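Local structure of methionine-binding protein (Coxiella burnetii, 3TQW) at residues A[86-91]-A[187-192]. The protein probably serves as the periplasmic, lipid-anchored binding protein of an ABC transporter, capturing methionine in the cleft between its two lobes. Residues are numbered along the deposited sequence; the frame is centred on the assembly and turned at random.
Sequences MGLYSK and ALLTEG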
loop_
_atom_site.group_PDB
_atom_site.type_symbol
_atom_site.label_atom_id
_atom_site.label_comp_id
_atom_site.label_asym_id
_atom_site.label_seq_id
_atom_site.Cartn_x
_atom_site.Cartn_y
_atom_site.Cartn_z
HETATM N N MSE A 86 -3.183 5.803 -4.197
HETATM C CA MSE A 86 -3.795 4.713 -4.951
HETATM C C MSE A 86 -4.523 5.205 -6.201
HETATM O O MSE A 86 -5.243 6.212 -6.162
HETATM C CB MSE A 86 -4.760 3.937 -4.048
HETATM C CG MSE A 86 -5.610 2.905 -4.770
HETATM SE SE MSE A 86 -6.839 2.008 -3.545
HETATM C CE MSE A 86 -5.595 0.734 -2.756
ATOM N N GLY A 87 -4.339 4.488 -7.305
ATOM C CA GLY A 87 -4.961 4.863 -8.562
ATOM C C GLY A 87 -6.114 3.958 -8.955
ATOM O O GLY A 87 -6.227 2.830 -8.464
ATOM N N LEU A 88 -6.983 4.468 -9.826
ATOM C CA LEU A 88 -8.013 3.663 -10.462
ATOM C C LEU A 88 -7.571 3.423 -11.898
ATOM O O LEU A 88 -7.217 4.367 -12.607
ATOM C CB LEU A 88 -9.355 4.398 -10.450
ATOM C CG LEU A 88 -9.943 4.748 -9.087
ATOM C CD1 LEU A 88 -11.161 5.652 -9.250
ATOM C CD2 LEU A 88 -10.312 3.476 -8.337
ATOM N N TYR A 89 -7.589 2.166 -12.327
ATOM C CA TYR A 89 -7.037 1.798 -13.625
ATOM C C TYR A 89 -8.046 1.036 -14.466
ATOM O O TYR A 89 -8.953 0.404 -13.939
ATOM C CB TYR A 89 -5.797 0.923 -13.448
ATOM C CG TYR A 89 -4.714 1.545 -12.596
ATOM C CD1 TYR A 89 -3.685 2.272 -13.177
ATOM C CD2 TYR A 89 -4.714 1.395 -11.215
ATOM C CE1 TYR A 89 -2.691 2.841 -12.414
ATOM C CE2 TYR A 89 -3.718 1.960 -10.435
ATOM C CZ TYR A 89 -2.708 2.684 -11.042
ATOM O OH TYR A 89 -1.704 3.257 -10.289
ATOM N N SER A 90 -7.872 1.081 -15.780
ATOM C CA SER A 90 -8.735 0.331 -16.676
ATOM C C SER A 90 -8.028 0.041 -17.990
ATOM O O SER A 90 -7.153 0.795 -18.411
ATOM C CB SER A 90 -10.032 1.099 -16.946
ATOM O OG SER A 90 -10.821 0.437 -17.916
ATOM N N LYS A 91 -8.405 -1.066 -18.619
ATOM C CA LYS A 91 -7.989 -1.357 -19.982
ATOM C C LYS A 91 -9.201 -1.310 -20.907
ATOM O O LYS A 91 -9.133 -1.745 -22.057
ATOM C CB LYS A 91 -7.301 -2.723 -20.063
ATOM C CG LYS A 91 -5.882 -2.727 -19.519
ATOM C CD LYS A 91 -5.405 -4.127 -19.168
ATOM C CE LYS A 91 -5.449 -5.061 -20.364
ATOM N NZ LYS A 91 -4.939 -6.417 -20.007
ATOM N N ALA A 187 -3.313 5.945 -14.450
ATOM C CA ALA A 187 -4.499 6.049 -13.603
ATOM C C ALA A 187 -5.474 7.106 -14.114
ATOM O O ALA A 187 -5.069 8.206 -14.502
ATOM C CB ALA A 187 -4.105 6.343 -12.164
ATOM N N LEU A 188 -6.760 6.768 -14.119
ATOM C CA LEU A 188 -7.788 7.734 -14.491
ATOM C C LEU A 188 -7.951 8.759 -13.378
ATOM O O LEU A 188 -8.417 9.876 -13.602
ATOM C CB LEU A 188 -9.122 7.035 -14.770
ATOM C CG LEU A 188 -9.292 6.387 -16.148
ATOM C CD1 LEU A 188 -8.307 5.245 -16.344
ATOM C CD2 LEU A 188 -10.724 5.899 -16.357
ATOM N N LEU A 189 -7.538 8.367 -12.176
ATOM C CA LEU A 189 -7.672 9.192 -10.979
ATOM C C LEU A 189 -6.864 8.568 -9.845
ATOM O O LEU A 189 -6.795 7.344 -9.741
ATOM C CB LEU A 189 -9.142 9.274 -10.563
ATOM C CG LEU A 189 -9.441 10.031 -9.266
ATOM C CD1 LEU A 189 -9.140 11.527 -9.409
ATOM C CD2 LEU A 189 -10.878 9.818 -8.821
ATOM N N THR A 190 -6.256 9.396 -9.000
ATOM C CA THR A 190 -5.578 8.885 -7.806
ATOM C C THR A 190 -5.991 9.659 -6.560
ATOM O O THR A 190 -6.511 10.774 -6.650
ATOM C CB THR A 190 -4.040 8.975 -7.919
ATOM O OG1 THR A 190 -3.636 10.345 -7.829
ATOM C CG2 THR A 190 -3.553 8.389 -9.237
ATOM N N GLU A 191 -5.749 9.065 -5.396
ATOM C CA GLU A 191 -5.941 9.751 -4.128
ATOM C C GLU A 191 -5.085 11.000 -4.086
ATOM O O GLU A 191 -4.142 11.142 -4.864
ATOM C CB GLU A 191 -5.491 8.865 -2.964
ATOM C CG GLU A 191 -6.228 7.553 -2.787
ATOM C CD GLU A 191 -5.563 6.686 -1.727
ATOM O OE1 GLU A 191 -4.314 6.648 -1.692
ATOM O OE2 GLU A 191 -6.279 6.058 -0.927
ATOM N N GLY A 192 -5.404 11.892 -3.155
ATOM C CA GLY A 192 -4.536 13.009 -2.842
ATOM C C GLY A 192 -3.389 12.543 -1.960
ATOM O O GLY A 192 -3.400 11.413 -1.469
#
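A short antiparallel pairing of strand 87-89 with the weakly bonded strand 189-190 forms one edge of the five-stranded mixed sheet of one of the two lobes of this periplasmic binding protein. G87 faces T190 as a non-hydrogen-bonded pair, CA to CA 4.1 Å, and bonds on both sides fix the register. L88 N donates to L189 O (2.9 Å). E191 N donates to M86 O (3.0 Å). The return bond to L88 O comes from L188 N (2.9 Å), not from L189 N, so regular pairing ends here. A side chain adds a fourth bond: M86 N points at E191 OE1 (2.9 Å) with a nearly straight N-H (177°), meeting the carboxylate from above its plane. E191 CG lies anti to the carbonyl carbon (chi1 -61°) and the side chain runs extended beyond CG, which carries the carboxylate back alongside M86. Its OE2 forms a salt bridge with R116 of the methionine pocket, so E191 probably helps position that arginine. A187 CB sits off-centre over the Y89 ring, a CH-pi contact 4.3 Å from the centroid. L88 and L189 point the same way, side by side, with L88 CD1 4.2 Å from L189 CD2. Beyond them, helix 111-123 packs on M86 and L88 through L120, while strand 168-171 flanks 87-89 opposite the outermost strand 189-190.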